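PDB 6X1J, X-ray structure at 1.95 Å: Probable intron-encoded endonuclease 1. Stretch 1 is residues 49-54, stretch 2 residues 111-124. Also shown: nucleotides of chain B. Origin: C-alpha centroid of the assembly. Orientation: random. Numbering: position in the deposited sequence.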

# COMPACT_ATOMS: atom_id res chain seq x y z
N TYR A 49 1.94 6.92 -2.01
CA TYR A 49 1.50 8.21 -2.60
C TYR A 49 1.24 7.95 -4.09
O TYR A 49 2.21 7.59 -4.81
CB TYR A 49 2.58 9.27 -2.35
CG TYR A 49 2.30 10.66 -2.82
CD1 TYR A 49 1.06 11.05 -3.31
CD2 TYR A 49 3.29 11.62 -2.72
CE1 TYR A 49 0.82 12.37 -3.69
CE2 TYR A 49 3.06 12.93 -3.11
CZ TYR A 49 1.83 13.32 -3.59
OH TYR A 49 1.63 14.62 -3.96
N ILE A 50 -0.04 7.96 -4.47
CA ILE A 50 -0.42 7.91 -5.92
C ILE A 50 -0.74 9.34 -6.35
O ILE A 50 -1.79 9.93 -5.91
CB ILE A 50 -1.49 6.86 -6.24
CG1 ILE A 50 -1.77 6.83 -7.75
CG2 ILE A 50 -2.74 7.03 -5.39
CD1 ILE A 50 -2.38 5.52 -8.21
N LYS A 51 0.21 9.88 -7.12
CA LYS A 51 0.50 11.33 -7.28
C LYS A 51 0.21 11.76 -8.72
O LYS A 51 0.79 11.18 -9.67
CB LYS A 51 1.96 11.59 -6.92
CG LYS A 51 2.45 13.03 -7.01
CD LYS A 51 3.95 13.08 -6.95
CE LYS A 51 4.55 14.46 -7.14
NZ LYS A 51 4.37 15.29 -5.93
N LYS A 52 -0.69 12.74 -8.88
CA LYS A 52 -0.83 13.55 -10.12
C LYS A 52 -1.22 14.98 -9.75
O LYS A 52 -2.39 15.20 -9.38
CB LYS A 52 -1.84 12.93 -11.08
CG LYS A 52 -1.99 13.71 -12.38
CD LYS A 52 -3.06 13.17 -13.33
CE LYS A 52 -3.71 14.23 -14.21
NZ LYS A 52 -2.82 15.39 -14.47
N LEU A 53 -0.25 15.90 -9.79
CA LEU A 53 -0.44 17.37 -9.71
C LEU A 53 -0.71 17.90 -11.13
O LEU A 53 -0.78 17.10 -12.10
CB LEU A 53 0.83 17.99 -9.11
CG LEU A 53 0.93 18.02 -7.59
CD1 LEU A 53 0.08 16.94 -6.92
CD2 LEU A 53 2.37 17.90 -7.14
N LYS A 54 -0.86 19.22 -11.24
CA LYS A 54 -1.01 19.91 -12.55
C LYS A 54 0.19 19.58 -13.43
O LYS A 54 -0.02 19.23 -14.61
CB LYS A 54 -1.20 21.41 -12.28
CG LYS A 54 -2.34 21.69 -11.31
CD LYS A 54 -2.90 23.08 -11.41
CE LYS A 54 -3.86 23.40 -10.28
NZ LYS A 54 -3.88 24.86 -10.01
N ALA A 111 -1.04 3.76 -17.22
CA ALA A 111 -1.46 2.51 -16.54
C ALA A 111 -1.90 2.79 -15.09
O ALA A 111 -2.80 2.08 -14.64
CB ALA A 111 -0.37 1.47 -16.63
N PHE A 112 -1.40 3.85 -14.44
CA PHE A 112 -1.69 4.21 -13.02
C PHE A 112 -2.94 5.12 -12.92
O PHE A 112 -3.42 5.33 -11.78
CB PHE A 112 -0.46 4.86 -12.35
CG PHE A 112 0.76 3.96 -12.26
CD1 PHE A 112 0.73 2.76 -11.56
CD2 PHE A 112 1.96 4.32 -12.86
CE1 PHE A 112 1.85 1.93 -11.51
CE2 PHE A 112 3.07 3.49 -12.81
CZ PHE A 112 3.00 2.28 -12.16
N ASP A 113 -3.49 5.60 -14.04
CA ASP A 113 -4.56 6.63 -14.06
C ASP A 113 -5.88 6.10 -13.50
O ASP A 113 -6.55 6.86 -12.76
CB ASP A 113 -4.78 7.16 -15.47
CG ASP A 113 -3.83 8.27 -15.90
OD1 ASP A 113 -3.02 8.74 -15.05
OD2 ASP A 113 -3.92 8.67 -17.06
N LYS A 114 -6.30 4.90 -13.91
CA LYS A 114 -7.56 4.28 -13.46
C LYS A 114 -7.65 4.28 -11.92
O LYS A 114 -8.66 4.76 -11.37
CB LYS A 114 -7.68 2.85 -13.98
CG LYS A 114 -9.03 2.23 -13.62
CD LYS A 114 -9.20 0.81 -14.09
CE LYS A 114 -8.54 -0.17 -13.16
NZ LYS A 114 -8.62 -1.53 -13.72
N LEU A 115 -6.64 3.72 -11.24
CA LEU A 115 -6.58 3.67 -9.75
C LEU A 115 -6.28 5.07 -9.21
O LEU A 115 -6.82 5.44 -8.17
CB LEU A 115 -5.58 2.62 -9.30
CG LEU A 115 -6.04 1.18 -9.54
CD1 LEU A 115 -4.96 0.18 -9.19
CD2 LEU A 115 -7.29 0.86 -8.73
N GLY A 116 -5.52 5.87 -9.92
CA GLY A 116 -5.32 7.26 -9.46
C GLY A 116 -6.64 8.04 -9.39
O GLY A 116 -6.85 8.72 -8.36
N TYR A 117 -7.49 7.97 -10.44
CA TYR A 117 -8.77 8.74 -10.49
C TYR A 117 -9.78 8.09 -9.55
O TYR A 117 -10.57 8.81 -8.95
CB TYR A 117 -9.28 8.93 -11.93
CG TYR A 117 -8.54 10.00 -12.70
CD1 TYR A 117 -8.53 11.33 -12.27
CD2 TYR A 117 -7.83 9.70 -13.85
CE1 TYR A 117 -7.84 12.32 -12.96
CE2 TYR A 117 -7.14 10.67 -14.56
CZ TYR A 117 -7.13 11.98 -14.11
OH TYR A 117 -6.47 12.93 -14.84
N TYR A 118 -9.66 6.77 -9.34
CA TYR A 118 -10.60 6.01 -8.49
C TYR A 118 -10.43 6.40 -7.02
O TYR A 118 -11.48 6.52 -6.31
CB TYR A 118 -10.41 4.51 -8.75
CG TYR A 118 -11.46 3.68 -8.10
CD1 TYR A 118 -12.70 3.52 -8.69
CD2 TYR A 118 -11.24 3.09 -6.87
CE1 TYR A 118 -13.71 2.79 -8.07
CE2 TYR A 118 -12.23 2.35 -6.24
CZ TYR A 118 -13.47 2.21 -6.84
OH TYR A 118 -14.43 1.48 -6.21
N PHE A 119 -9.19 6.64 -6.58
CA PHE A 119 -8.82 6.90 -5.17
C PHE A 119 -8.69 8.39 -4.85
O PHE A 119 -8.97 8.78 -3.70
CB PHE A 119 -7.49 6.23 -4.80
CG PHE A 119 -7.69 4.82 -4.35
CD1 PHE A 119 -8.15 4.57 -3.07
CD2 PHE A 119 -7.51 3.76 -5.22
CE1 PHE A 119 -8.41 3.27 -2.67
CE2 PHE A 119 -7.77 2.46 -4.81
CZ PHE A 119 -8.20 2.22 -3.53
N MET A 120 -8.20 9.18 -5.79
CA MET A 120 -7.86 10.59 -5.45
C MET A 120 -8.94 11.54 -5.98
O MET A 120 -9.29 11.45 -7.17
CB MET A 120 -6.50 10.99 -6.02
CG MET A 120 -5.38 10.08 -5.59
SD MET A 120 -5.03 10.20 -3.79
CE MET A 120 -5.11 8.45 -3.49
N GLU A 121 -9.35 12.48 -5.15
CA GLU A 121 -10.42 13.46 -5.43
C GLU A 121 -10.08 14.69 -4.61
O GLU A 121 -10.17 14.60 -3.38
CB GLU A 121 -11.76 12.84 -5.03
CG GLU A 121 -12.99 13.62 -5.46
CD GLU A 121 -14.28 12.95 -5.02
OE1 GLU A 121 -14.92 12.27 -5.88
OE2 GLU A 121 -14.62 13.09 -3.81
N ASN A 122 -9.64 15.77 -5.26
CA ASN A 122 -9.25 17.03 -4.58
C ASN A 122 -7.96 16.79 -3.79
O ASN A 122 -7.78 17.42 -2.73
CB ASN A 122 -10.40 17.51 -3.69
CG ASN A 122 -10.73 18.97 -3.85
OD1 ASN A 122 -9.89 19.78 -4.27
ND2 ASN A 122 -11.95 19.34 -3.51
N HIS A 123 -7.09 15.88 -4.27
CA HIS A 123 -5.78 15.52 -3.64
C HIS A 123 -5.96 14.88 -2.26
O HIS A 123 -5.01 14.94 -1.47
CB HIS A 123 -4.86 16.76 -3.58
CG HIS A 123 -4.48 17.27 -4.93
ND1 HIS A 123 -5.10 18.37 -5.51
CD2 HIS A 123 -3.58 16.82 -5.83
CE1 HIS A 123 -4.58 18.57 -6.71
NE2 HIS A 123 -3.64 17.64 -6.92
N LYS A 124 -7.12 14.29 -1.95
CA LYS A 124 -7.31 13.41 -0.77
C LYS A 124 -7.62 12.00 -1.27
O LYS A 124 -8.29 11.86 -2.32
CB LYS A 124 -8.42 13.95 0.14
CG LYS A 124 -8.12 15.28 0.81
CD LYS A 124 -8.99 15.60 2.02
CE LYS A 124 -10.25 16.38 1.68
NZ LYS A 124 -11.16 15.60 0.80
P DG B 17 -0.84 16.60 -2.22
OP1 DG B 17 -2.18 17.17 -1.96
OP2 DG B 17 -0.62 15.72 -3.37
O5' DG B 17 0.24 17.77 -2.36
C5' DG B 17 0.55 18.71 -1.31
C4' DG B 17 1.83 19.43 -1.65
O4' DG B 17 3.02 18.61 -1.47
C3' DG B 17 1.89 19.95 -3.09
O3' DG B 17 2.38 21.30 -3.15
C2' DG B 17 2.89 19.03 -3.76
C1' DG B 17 3.85 18.78 -2.62
N9 DG B 17 4.69 17.60 -2.79
C8 DG B 17 4.28 16.37 -3.24
N7 DG B 17 5.26 15.52 -3.35
C5 DG B 17 6.39 16.23 -2.98
C6 DG B 17 7.75 15.84 -2.92
O6 DG B 17 8.24 14.73 -3.18
N1 DG B 17 8.57 16.88 -2.51
C2 DG B 17 8.14 18.14 -2.18
N2 DG B 17 9.10 19.01 -1.80
N3 DG B 17 6.87 18.53 -2.23
C4 DG B 17 6.06 17.53 -2.65
P DA B 16 -1.39 10.56 0.83
OP1 DA B 16 -2.83 10.66 1.15
OP2 DA B 16 -1.00 10.01 -0.47
O5' DA B 16 -0.73 11.99 1.09
C5' DA B 16 -0.14 12.67 -0.03
C4' DA B 16 0.45 14.01 0.34
O4' DA B 16 1.75 13.82 0.93
C3' DA B 16 0.66 14.88 -0.89
O3' DA B 16 -0.40 15.84 -0.89
C2' DA B 16 2.03 15.49 -0.71
C1' DA B 16 2.65 14.81 0.50
N9 DA B 16 3.96 14.19 0.33
C8 DA B 16 4.31 12.90 0.00
N7 DA B 16 5.60 12.68 -0.00
C5 DA B 16 6.14 13.92 0.33
C6 DA B 16 7.47 14.35 0.51
N6 DA B 16 8.54 13.57 0.37
N1 DA B 16 7.66 15.64 0.87
C2 DA B 16 6.59 16.42 1.04
N3 DA B 16 5.30 16.13 0.92
C4 DA B 16 5.15 14.84 0.56
P DG B 18 2.22 22.23 -4.51
OP1 DG B 18 1.67 23.52 -4.05
OP2 DG B 18 1.53 21.45 -5.59
O5' DG B 18 3.75 22.48 -4.88
C5' DG B 18 4.65 22.93 -3.85
C4' DG B 18 6.09 22.70 -4.26
O4' DG B 18 6.45 21.29 -4.16
C3' DG B 18 6.42 23.13 -5.69
O3' DG B 18 7.75 23.65 -5.70
C2' DG B 18 6.50 21.81 -6.44
C1' DG B 18 7.13 20.96 -5.35
N9 DG B 18 7.08 19.52 -5.59
C8 DG B 18 6.04 18.77 -6.09
N7 DG B 18 6.39 17.54 -6.36
C5 DG B 18 7.74 17.49 -6.07
C6 DG B 18 8.68 16.43 -6.19
O6 DG B 18 8.49 15.26 -6.55
N1 DG B 18 9.96 16.84 -5.84
C2 DG B 18 10.29 18.09 -5.40
N2 DG B 18 11.57 18.28 -5.07
N3 DG B 18 9.43 19.08 -5.27
C4 DG B 18 8.19 18.71 -5.62

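A strand whose side chains alternate can serve two partners at once, and the short segment 49–54 of this intron-encoded endonuclease illustrates the principle with a helix to one side and DNA to the other. Residues 49–51 are extended, with the chain continuing as a loop. The second stretch forms a helix through Phe-119, carried by bonds such as Tyr-117 N to Asp-113 O (2.7 Å) and Met-120 N to Gly-116 O (2.9 Å). Met-120 leaves helical phi/psi, and a type I' turn from Glu-121 to Lys-124 follows, with Asn-122 and His-123 both at the positive phi values that this turn requires. The backbones come closest at Ile-50 and Gly-116, whose CA atoms lie 6.1 Å apart; by Leu-53 and His-123 the CA separation has widened to 8.3 Å. No hydrogen bond joins the two stretches; their direct contact is packing, which buries 392 Å², both sides summed.

Ile-50 is the centre of that packing and has the largest area covered, 118 Å², which suits an apolar side chain. Its CA-to-CB bond points toward the helix, and the side chain, t at both chi1 and chi2, places CD1 against backbone: 3.6 Å from Gly-116 N and 3.7 Å from Phe-112 O. Gly-116 N already donates to Phe-112 O in a helical hydrogen bond of 2.9 Å, so a methyl group can lie beside both without leaving either unsatisfied. Gly-116 has no side chain, and an ideal CB there would be crowded by Phe-112 O at 3.1 Å. The other branch of Ile-50 reaches just past the helix, where CG2 meets Met-120 CE at 3.4 Å. A branched residue thus touches two successive parts of the partner, and the flexible thioether, m at chi1 and chi2, bends to meet it.

Farther along, the contact becomes more exposed and more mixed. Lys-52 also points toward the second stretch, and its long aliphatic chain brings CE to 3.1 Å from Tyr-117 OH. The tyrosine's CA-to-CB bond points away, but the length of its side chain brings the hydroxyl back to the contact. The CA-to-CB bond of His-123 points sideways, but its ring comes back to the contact: its NE2 lies 3.7 Å from Lys-52 O and 3.8 Å from Leu-53 CD1.

Tyr-49 and Lys-51, pointing away from the helix, complete the alternation. Tyr-49 OH donates a 2.6 Å hydrogen bond to DG17 OP2, and Lys-51 NZ donates one of 3.1 Å to DG18 N7, meeting a base edge while the intervening Ile-50 anchors the strand to the helix.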